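PDB 2UVK: N-acetylneuraminate epimerase from Escherichia coli, which converts the alpha-anomer of N-acetylneuraminate (sialic acid) to the beta-anomer, speeding up mutarotation of the free sugar in the bacterial periplasm. Local coordinates for residues T60-F71 with H112-A121; K199-N207 with A218-G226. All coordinates share one frame; numbering follows the deposited sequence. Where two conformers were deposited one is given.

Contact 1 of 2, residues T60-F71 with H112-A121; sequences TSAFIDGNLYVF and HVTFVHNGKA
Strands 60-64 and 112-117 run almost parallel, 3° apart, with their axes 6.7 Å apart at closest approach. They begin successive four-stranded antiparallel blades of the Kelch beta-propeller. No backbone hydrogen bond joins the two segments directly. The blades meet mainly through side chains, and a water donates to Ser61 O and, weakly, to Thr114 O. Each strand turns back through a type I' beta turn, Ile64 to Asn67 and His117 to Lys120. At one end, the OG1 atoms of Thr60 and Thr114 share a hydrogen bond of 2.7 Å. The Thr60 rotamer (chi1 61°) turns OG1 toward Thr114 and puts CG2 beside the backbone N, over one face of the His112 ring. CG2 is 3.5 Å from the ring centroid, in a CH-pi contact. The same ring gives a bent hydrogen bond from NE2 to Phe71 O, 3.2 Å and 135° at the hydrogen. The carbonyl oxygen lies near the ring plane, but NE2 stands above the carbonyl plane. Phe71 O also accepts from Thr60 N, so two donors grip it. Further along, the side-chain atoms that meet are apolar. Ala62 CB meets Val116 CG2 at 3.7 Å. CG1 of Ile64 lies against both methyls of Val116, the two side chains running opposite ways. The Phe71 side chain lies across that of Thr114, with CE2 and CD2 near its CG2. Phe71 CZ reaches Ala121 CB at 3.6 Å. Phe173 meets the Phe71 ring edge-to-face. Toward the turns, Ile64 CG2 packs on Gly119 O at 3.5 Å, while Ile64 CD1 lies 4.0 Å from Ala121 CB.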
loop_
_atom_site.group_PDB
_atom_site.type_symbol
_atom_site.label_atom_id
_atom_site.label_comp_id
_atom_site.label_asym_id
_atom_site.label_seq_id
_atom_site.Cartn_x
_atom_site.Cartn_y
_atom_site.Cartn_z
ATOM N N THR B 60 -10.634 -12.696 -6.244
ATOM C CA THR B 60 -10.914 -12.619 -7.692
ATOM C C THR B 60 -10.193 -13.773 -8.377
ATOM O O THR B 60 -9.340 -14.443 -7.792
ATOM C CB THR B 60 -10.411 -11.302 -8.319
ATOM O OG1 THR B 60 -8.995 -11.204 -8.172
ATOM C CG2 THR B 60 -11.114 -10.088 -7.701
ATOM N N SER B 61 -10.533 -14.011 -9.638
ATOM C CA SER B 61 -9.894 -15.084 -10.392
ATOM C C SER B 61 -9.871 -14.773 -11.878
ATOM O O SER B 61 -10.746 -14.066 -12.368
ATOM C CB SER B 61 -10.615 -16.411 -10.134
ATOM O OG SER B 61 -11.995 -16.332 -10.469
ATOM N N ALA B 62 -8.871 -15.340 -12.561
ATOM C CA ALA B 62 -8.661 -15.123 -13.995
ATOM C C ALA B 62 -8.178 -16.397 -14.620
ATOM O O ALA B 62 -7.364 -17.081 -14.042
ATOM C CB ALA B 62 -7.639 -14.070 -14.199
ATOM N N PHE B 63 -8.709 -16.714 -15.802
ATOM C CA PHE B 63 -8.181 -17.815 -16.618
ATOM C C PHE B 63 -7.203 -17.250 -17.607
ATOM O O PHE B 63 -7.514 -16.286 -18.312
ATOM C CB PHE B 63 -9.263 -18.564 -17.393
ATOM C CG PHE B 63 -9.534 -19.911 -16.851
ATOM C CD1 PHE B 63 -10.742 -20.196 -16.266
ATOM C CD2 PHE B 63 -8.544 -20.888 -16.868
ATOM C CE1 PHE B 63 -10.980 -21.428 -15.736
ATOM C CE2 PHE B 63 -8.776 -22.146 -16.335
ATOM C CZ PHE B 63 -9.998 -22.418 -15.763
ATOM N N ILE B 64 -6.004 -17.809 -17.622
ATOM C CA ILE B 64 -4.985 -17.359 -18.584
ATOM C C ILE B 64 -4.164 -18.556 -19.003
ATOM O O ILE B 64 -3.631 -19.269 -18.152
ATOM C CB ILE B 64 -4.010 -16.331 -17.987
ATOM C CG1 ILE B 64 -4.763 -15.139 -17.396
ATOM C CG2 ILE B 64 -3.006 -15.862 -19.042
ATOM C CD1 ILE B 64 -3.834 -14.104 -16.770
ATOM N N ASP B 65 -4.093 -18.792 -20.318
ATOM C CA ASP B 65 -3.218 -19.836 -20.871
ATOM C C ASP B 65 -3.497 -21.189 -20.219
ATOM O O ASP B 65 -2.561 -21.888 -19.797
ATOM C CB ASP B 65 -1.749 -19.439 -20.675
ATOM C CG ASP B 65 -1.341 -18.216 -21.486
ATOM O OD1 ASP B 65 -2.159 -17.665 -22.262
ATOM O OD2 ASP B 65 -0.175 -17.795 -21.339
ATOM N N GLY B 66 -4.777 -21.537 -20.082
ATOM C CA GLY B 66 -5.154 -22.859 -19.600
ATOM C C GLY B 66 -5.142 -23.126 -18.102
ATOM O O GLY B 66 -5.426 -24.239 -17.660
ATOM N N ASN B 67 -4.827 -22.106 -17.299
ATOM C CA ASN B 67 -4.765 -22.281 -15.873
ATOM C C ASN B 67 -5.598 -21.212 -15.213
ATOM O O ASN B 67 -5.777 -20.124 -15.765
ATOM C CB ASN B 67 -3.332 -22.173 -15.384
ATOM C CG ASN B 67 -2.471 -23.303 -15.876
ATOM O OD1 ASN B 67 -2.613 -24.432 -15.418
ATOM N ND2 ASN B 67 -1.562 -22.999 -16.791
ATOM N N LEU B 68 -6.103 -21.568 -14.042
ATOM C CA LEU B 68 -6.961 -20.687 -13.236
ATOM C C LEU B 68 -6.127 -20.069 -12.116
ATOM O O LEU B 68 -5.509 -20.781 -11.323
ATOM C CB LEU B 68 -8.121 -21.495 -12.670
ATOM C CG LEU B 68 -9.002 -20.841 -11.603
ATOM C CD1 LEU B 68 -9.755 -19.696 -12.232
ATOM C CD2 LEU B 68 -9.941 -21.877 -10.999
ATOM N N TYR B 69 -6.135 -18.739 -12.059
ATOM C CA TYR B 69 -5.425 -17.976 -11.010
ATOM C C TYR B 69 -6.432 -17.342 -10.064
ATOM O O TYR B 69 -7.405 -16.788 -10.520
ATOM C CB TYR B 69 -4.554 -16.884 -11.635
ATOM C CG TYR B 69 -3.470 -17.484 -12.494
ATOM C CD1 TYR B 69 -2.240 -17.793 -11.975
ATOM C CD2 TYR B 69 -3.717 -17.812 -13.823
ATOM C CE1 TYR B 69 -1.240 -18.436 -12.752
ATOM C CE2 TYR B 69 -2.729 -18.423 -14.609
ATOM C CZ TYR B 69 -1.494 -18.722 -14.078
ATOM O OH TYR B 69 -0.509 -19.339 -14.867
ATOM N N VAL B 70 -6.166 -17.432 -8.762
ATOM C CA VAL B 70 -7.008 -16.816 -7.717
ATOM C C VAL B 70 -6.144 -15.817 -6.942
ATOM O O VAL B 70 -5.023 -16.134 -6.551
ATOM C CB VAL B 70 -7.618 -17.866 -6.758
ATOM C CG1 VAL B 70 -8.380 -17.190 -5.620
ATOM C CG2 VAL B 70 -8.543 -18.814 -7.535
ATOM N N PHE B 71 -6.688 -14.615 -6.766
ATOM C CA PHE B 71 -5.986 -13.481 -6.169
ATOM C C PHE B 71 -6.670 -13.022 -4.862
ATOM O O PHE B 71 -7.834 -12.628 -4.842
ATOM C CB PHE B 71 -5.984 -12.305 -7.152
ATOM C CG PHE B 71 -5.342 -12.651 -8.449
ATOM C CD1 PHE B 71 -3.990 -12.467 -8.648
ATOM C CD2 PHE B 71 -6.135 -13.138 -9.482
ATOM C CE1 PHE B 71 -3.398 -12.817 -9.878
ATOM C CE2 PHE B 71 -5.555 -13.483 -10.719
ATOM C CZ PHE B 71 -4.203 -13.304 -10.903
ATOM N N HIS B 112 -10.954 -5.697 -4.660
ATOM C CA HIS B 112 -10.323 -5.440 -5.947
ATOM C C HIS B 112 -11.156 -6.056 -7.074
ATOM O O HIS B 112 -12.039 -6.910 -6.878
ATOM C CB HIS B 112 -8.913 -6.012 -5.957
ATOM C CG HIS B 112 -8.861 -7.480 -5.684
ATOM N ND1 HIS B 112 -9.423 -8.052 -4.556
ATOM C CD2 HIS B 112 -8.319 -8.499 -6.399
ATOM C CE1 HIS B 112 -9.243 -9.361 -4.606
ATOM N NE2 HIS B 112 -8.563 -9.652 -5.704
ATOM N N VAL B 113 -10.829 -5.618 -8.286
ATOM C CA VAL B 113 -11.302 -6.298 -9.481
ATOM C C VAL B 113 -10.105 -6.952 -10.168
ATOM O O VAL B 113 -8.952 -6.635 -9.876
ATOM C CB VAL B 113 -12.010 -5.326 -10.460
ATOM C CG1 VAL B 113 -13.289 -4.773 -9.828
ATOM C CG2 VAL B 113 -11.052 -4.253 -10.952
ATOM N N THR B 114 -10.385 -7.873 -11.084
ATOM C CA THR B 114 -9.335 -8.427 -11.936
ATOM C C THR B 114 -9.890 -8.690 -13.324
ATOM O O THR B 114 -11.027 -9.154 -13.485
ATOM C CB THR B 114 -8.765 -9.723 -11.303
ATOM O OG1 THR B 114 -8.235 -9.405 -10.017
ATOM C CG2 THR B 114 -7.659 -10.338 -12.134
ATOM N N PHE B 115 -9.094 -8.308 -14.325
ATOM C CA PHE B 115 -9.412 -8.605 -15.725
ATOM C C PHE B 115 -8.164 -9.063 -16.463
ATOM O O PHE B 115 -7.043 -8.813 -16.033
ATOM C CB PHE B 115 -10.059 -7.394 -16.422
ATOM C CG PHE B 115 -9.191 -6.156 -16.487
ATOM C CD1 PHE B 115 -8.507 -5.835 -17.642
ATOM C CD2 PHE B 115 -9.101 -5.279 -15.411
ATOM C CE1 PHE B 115 -7.737 -4.673 -17.722
ATOM C CE2 PHE B 115 -8.327 -4.130 -15.492
ATOM C CZ PHE B 115 -7.636 -3.838 -16.653
ATOM N N VAL B 116 -8.380 -9.743 -17.593
ATOM C CA VAL B 116 -7.268 -10.264 -18.394
ATOM C C VAL B 116 -7.107 -9.363 -19.628
ATOM O O VAL B 116 -8.083 -9.086 -20.340
ATOM C CB VAL B 116 -7.508 -11.749 -18.817
ATOM C CG1 VAL B 116 -6.354 -12.280 -19.694
ATOM C CG2 VAL B 116 -7.668 -12.656 -17.573
ATOM N N HIS B 117 -5.885 -8.888 -19.830
ATOM C CA HIS B 117 -5.555 -8.109 -21.034
ATOM C C HIS B 117 -4.182 -8.528 -21.552
ATOM O O HIS B 117 -3.196 -8.590 -20.819
ATOM C CB HIS B 117 -5.630 -6.630 -20.703
ATOM C CG HIS B 117 -5.217 -5.730 -21.819
ATOM N ND1 HIS B 117 -6.034 -5.455 -22.892
ATOM C CD2 HIS B 117 -4.081 -5.028 -22.014
ATOM C CE1 HIS B 117 -5.406 -4.630 -23.713
ATOM N NE2 HIS B 117 -4.220 -4.355 -23.204
ATOM N N ASN B 118 -4.136 -8.905 -22.835
ATOM C CA ASN B 118 -2.884 -9.346 -23.435
ATOM C C ASN B 118 -2.078 -10.325 -22.576
ATOM O O ASN B 118 -0.872 -10.147 -22.366
ATOM C CB ASN B 118 -2.019 -8.132 -23.816
ATOM C CG ASN B 118 -2.676 -7.229 -24.876
ATOM O OD1 ASN B 118 -2.302 -6.064 -25.025
ATOM N ND2 ASN B 118 -3.663 -7.756 -25.582
ATOM N N GLY B 119 -2.755 -11.361 -22.089
ATOM C CA GLY B 119 -2.116 -12.485 -21.421
ATOM C C GLY B 119 -1.690 -12.232 -19.983
ATOM O O GLY B 119 -0.965 -13.032 -19.403
ATOM N N LYS B 120 -2.132 -11.112 -19.422
ATOM C CA LYS B 120 -1.752 -10.732 -18.050
ATOM C C LYS B 120 -3.009 -10.465 -17.242
ATOM O O LYS B 120 -4.042 -10.067 -17.789
ATOM C CB LYS B 120 -0.872 -9.479 -18.064
ATOM C CG LYS B 120 0.504 -9.711 -18.724
ATOM C CD LYS B 120 1.216 -8.435 -19.083
ATOM C CE LYS B 120 2.547 -8.760 -19.797
ATOM N NZ LYS B 120 3.434 -7.577 -19.929
ATOM N N ALA B 121 -2.906 -10.673 -15.925
ATOM C CA ALA B 121 -4.011 -10.337 -15.033
ATOM C C ALA B 121 -3.783 -8.954 -14.470
ATOM O O ALA B 121 -2.755 -8.684 -13.875
ATOM C CB ALA B 121 -4.105 -11.350 -13.913
HETATM O O HOH W 1 -10.510 -11.728 -14.157
HETATM O O HOH W 2 0.240 -15.000 -20.572
#

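Contact 2 of 2, residues K199-N207 with A218-G226; sequences KGDKTWLIN and AVFELDFTG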
loop_
_atom_site.group_PDB
_atom_site.type_symbol
_atom_site.label_atom_id
_atom_site.label_comp_id
_atom_site.label_asym_id
_atom_site.label_seq_id
_atom_site.Cartn_x
_atom_site.Cartn_y
_atom_site.Cartn_z
ATOM N N LYS B 199 -13.449 -5.760 -22.720
ATOM C CA LYS B 199 -13.667 -6.234 -24.084
ATOM C C LYS B 199 -12.574 -5.627 -24.933
ATOM O O LYS B 199 -12.551 -4.431 -25.131
ATOM C CB LYS B 199 -15.046 -5.825 -24.585
ATOM C CG LYS B 199 -15.376 -6.367 -25.979
ATOM C CD LYS B 199 -16.779 -5.995 -26.418
ATOM N N GLY B 200 -11.643 -6.459 -25.388
ATOM C CA GLY B 200 -10.516 -5.990 -26.182
ATOM C C GLY B 200 -9.724 -4.938 -25.441
ATOM O O GLY B 200 -9.341 -5.139 -24.287
ATOM N N ASP B 201 -9.534 -3.783 -26.072
ATOM C CA ASP B 201 -8.664 -2.743 -25.519
ATOM C C ASP B 201 -9.408 -1.774 -24.599
ATOM O O ASP B 201 -8.862 -0.733 -24.236
ATOM C CB ASP B 201 -7.956 -1.985 -26.660
ATOM C CG ASP B 201 -6.764 -2.736 -27.214
ATOM O OD1 ASP B 201 -6.253 -3.669 -26.568
ATOM O OD2 ASP B 201 -6.328 -2.404 -28.354
ATOM N N LYS B 202 -10.631 -2.133 -24.191
ATOM C CA LYS B 202 -11.396 -1.327 -23.227
ATOM C C LYS B 202 -11.753 -2.130 -21.982
ATOM O O LYS B 202 -12.114 -3.289 -22.090
ATOM C CB LYS B 202 -12.694 -0.835 -23.831
ATOM C CG LYS B 202 -12.514 0.050 -25.070
ATOM C CD LYS B 202 -11.723 1.313 -24.798
ATOM C CE LYS B 202 -11.670 2.214 -26.040
ATOM N NZ LYS B 202 -13.016 2.729 -26.382
ATOM N N THR B 203 -11.630 -1.490 -20.820
ATOM C CA THR B 203 -12.149 -2.053 -19.566
ATOM C C THR B 203 -12.941 -0.965 -18.839
ATOM O O THR B 203 -12.559 0.203 -18.836
ATOM C CB THR B 203 -10.997 -2.513 -18.710
ATOM O OG1 THR B 203 -10.320 -3.579 -19.389
ATOM C CG2 THR B 203 -11.497 -2.966 -17.300
ATOM N N TRP B 204 -14.041 -1.377 -18.215
ATOM C CA TRP B 204 -14.922 -0.499 -17.470
ATOM C C TRP B 204 -14.980 -0.925 -16.001
ATOM O O TRP B 204 -15.034 -2.116 -15.730
ATOM C CB TRP B 204 -16.319 -0.543 -18.080
ATOM C CG TRP B 204 -16.349 -0.088 -19.509
ATOM C CD1 TRP B 204 -16.502 1.188 -19.930
ATOM C CD2 TRP B 204 -16.239 -0.906 -20.694
ATOM N NE1 TRP B 204 -16.477 1.230 -21.300
ATOM C CE2 TRP B 204 -16.309 -0.031 -21.799
ATOM C CE3 TRP B 204 -16.062 -2.269 -20.932
ATOM C CZ2 TRP B 204 -16.235 -0.488 -23.121
ATOM C CZ3 TRP B 204 -15.991 -2.720 -22.250
ATOM C CH2 TRP B 204 -16.071 -1.823 -23.324
ATOM N N LEU B 205 -14.943 0.060 -15.097
ATOM C CA LEU B 205 -15.013 -0.113 -13.622
ATOM C C LEU B 205 -16.253 0.618 -13.155
ATOM O O LEU B 205 -16.322 1.845 -13.240
ATOM C CB LEU B 205 -13.776 0.473 -12.947
ATOM C CG LEU B 205 -12.407 0.007 -13.442
ATOM C CD1 LEU B 205 -11.288 0.774 -12.712
ATOM C CD2 LEU B 205 -12.241 -1.484 -13.249
ATOM N N ILE B 206 -17.261 -0.121 -12.685
ATOM C CA ILE B 206 -18.575 0.425 -12.418
ATOM C C ILE B 206 -18.894 0.464 -10.924
ATOM O O ILE B 206 -18.949 -0.581 -10.258
ATOM C CB ILE B 206 -19.700 -0.331 -13.175
ATOM C CG1 ILE B 206 -19.370 -0.468 -14.684
ATOM C CG2 ILE B 206 -21.022 0.348 -12.952
ATOM C CD1 ILE B 206 -20.245 -1.430 -15.440
ATOM N N ASN B 207 -19.133 1.664 -10.418
ATOM C CA ASN B 207 -19.519 1.902 -9.045
ATOM C C ASN B 207 -18.484 1.342 -8.037
ATOM O O ASN B 207 -17.289 1.423 -8.306
ATOM C CB ASN B 207 -20.945 1.379 -8.775
ATOM C CG ASN B 207 -22.041 2.186 -9.451
ATOM O OD1 ASN B 207 -21.841 2.887 -10.481
ATOM N ND2 ASN B 207 -23.214 2.080 -8.890
ATOM N N ALA B 218 -19.933 6.399 -10.063
ATOM C CA ALA B 218 -19.001 6.577 -11.161
ATOM C C ALA B 218 -18.868 5.331 -12.032
ATOM O O ALA B 218 -19.057 4.179 -11.562
ATOM C CB ALA B 218 -17.642 7.000 -10.640
ATOM N N VAL B 219 -18.471 5.569 -13.279
ATOM C CA VAL B 219 -18.101 4.565 -14.238
ATOM C C VAL B 219 -16.827 5.051 -14.873
ATOM O O VAL B 219 -16.811 6.120 -15.479
ATOM C CB VAL B 219 -19.141 4.387 -15.340
ATOM C CG1 VAL B 219 -18.675 3.379 -16.389
ATOM C CG2 VAL B 219 -20.474 4.038 -14.721
ATOM N N PHE B 220 -15.746 4.302 -14.718
ATOM C CA PHE B 220 -14.475 4.637 -15.329
ATOM C C PHE B 220 -14.172 3.721 -16.495
ATOM O O PHE B 220 -14.431 2.532 -16.443
ATOM C CB PHE B 220 -13.352 4.542 -14.311
ATOM C CG PHE B 220 -13.577 5.376 -13.087
ATOM C CD1 PHE B 220 -13.363 6.741 -13.121
ATOM C CD2 PHE B 220 -13.982 4.792 -11.886
ATOM C CE1 PHE B 220 -13.566 7.502 -12.022
ATOM C CE2 PHE B 220 -14.170 5.560 -10.755
ATOM C CZ PHE B 220 -13.957 6.921 -10.819
ATOM N N GLU B 221 -13.586 4.291 -17.547
ATOM C CA GLU B 221 -13.147 3.549 -18.684
ATOM C C GLU B 221 -11.635 3.628 -18.769
ATOM O O GLU B 221 -11.032 4.722 -18.751
ATOM C CB GLU B 221 -13.769 4.171 -19.939
ATOM C CG GLU B 221 -13.491 3.448 -21.201
ATOM C CD GLU B 221 -14.129 4.186 -22.333
ATOM O OE1 GLU B 221 -13.499 5.184 -22.774
ATOM O OE2 GLU B 221 -15.281 3.815 -22.680
ATOM N N LEU B 222 -11.021 2.474 -18.896
ATOM C CA LEU B 222 -9.608 2.356 -19.181
ATOM C C LEU B 222 -9.493 2.050 -20.660
ATOM O O LEU B 222 -10.019 1.057 -21.114
ATOM C CB LEU B 222 -8.949 1.227 -18.365
ATOM C CG LEU B 222 -8.754 1.481 -16.859
ATOM C CD1 LEU B 222 -10.051 1.783 -16.093
ATOM C CD2 LEU B 222 -8.034 0.276 -16.217
ATOM N N ASP B 223 -8.794 2.924 -21.377
ATOM C CA ASP B 223 -8.628 2.830 -22.821
ATOM C C ASP B 223 -7.174 2.462 -23.143
ATOM O O ASP B 223 -6.262 3.276 -22.995
ATOM C CB ASP B 223 -9.034 4.169 -23.399
ATOM C CG ASP B 223 -8.933 4.210 -24.920
ATOM O OD1 ASP B 223 -8.331 3.298 -25.518
ATOM O OD2 ASP B 223 -9.463 5.180 -25.507
ATOM N N PHE B 224 -6.972 1.218 -23.554
ATOM C CA PHE B 224 -5.660 0.694 -23.905
ATOM C C PHE B 224 -5.386 0.765 -25.420
ATOM O O PHE B 224 -4.454 0.116 -25.872
ATOM C CB PHE B 224 -5.553 -0.790 -23.516
ATOM C CG PHE B 224 -5.539 -1.066 -22.010
ATOM C CD1 PHE B 224 -4.341 -1.228 -21.350
ATOM C CD2 PHE B 224 -6.719 -1.238 -21.302
ATOM C CE1 PHE B 224 -4.313 -1.511 -19.989
ATOM C CE2 PHE B 224 -6.687 -1.545 -19.926
ATOM C CZ PHE B 224 -5.488 -1.664 -19.300
ATOM N N THR B 225 -6.180 1.523 -26.177
ATOM C CA THR B 225 -6.078 1.516 -27.656
ATOM C C THR B 225 -4.828 2.209 -28.178
ATOM O O THR B 225 -4.367 1.917 -29.289
ATOM C CB THR B 225 -7.306 2.164 -28.323
ATOM O OG1 THR B 225 -7.461 3.517 -27.867
ATOM C CG2 THR B 225 -8.578 1.385 -28.030
ATOM N N GLY B 226 -4.275 3.121 -27.393
ATOM C CA GLY B 226 -3.171 3.940 -27.851
ATOM C C GLY B 226 -1.860 3.529 -27.236
ATOM O O GLY B 226 -1.761 2.521 -26.531
HETATM O O HOH W 3 -12.305 5.348 -25.347
#
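Two central strands of one Kelch propeller blade, 202-206 and 219-223, pair here in antiparallel fashion. Thr203 with Leu222 and Leu205 with Phe220 are the hydrogen-bonded pairs. Further backbone bonds continue the pairing, from Phe224 N to Asp201 O and from Asn207 N to Ala218 O. On one face, Trp204 and Glu221 lie side by side. Trp204 NE1 donates to Glu221 OE2 at 3.2 Å. OE2 accepts through its anti lone pair, the one turned away from OE1. The bond is bent, 140° at the hydrogen, and OE2 sits 28° out of the indole plane. Glu221 brings its carboxylate beside the indole with CG anti to the backbone N (chi1 -176°) and an extended chain. A water receives a hydrogen bond from Lys202 NZ, 2.9 Å away, and donates to Glu221 OE1 and Asp223 OD2. It thus links the ammonium to two carboxylates that lie beyond salt-bridge range. Asp223 OD1 accepts from Thr225 N at 2.9 Å, forming an Asx turn, and from Thr225 OG1. CB of Lys202 packs over one face of the Trp204 ring. On the other face, Leu205 CD1 touches Leu222 CD1 at 3.7 Å. Strands 195-199 and 230-233 flank the pair and complete the blade. The Leu205 face rests against strand 112-117 of the preceding blade, whereas Trp204 and Ile206 pack against strand 254-262 of the next.

Contact 1 joins two blades, whereas contact 2 lies within one. Contact 1 relies on side-chain packing with a few polar links, contact 2 on regular backbone hydrogen bonds, with an indole–carboxylate bond and water-bridged charges on one face. Contact 1 is partly buried. Contact 2 is mostly buried, although Lys202 and Asp223 of its water-bridged charged group are partly exposed. The contacts, centres about 16 Å apart, touch through strand 112-117. Its Thr114 and Val116 face strand 60-64, while Phe115 and His117 meet the blade of contact 2. Phe115 CE1 packs 3.3 Å from Thr203 OG1, whose hydrogen-bond partner is the Asn198 side chain, and the His117 ring stacks on Phe224. This strand thus links three blades.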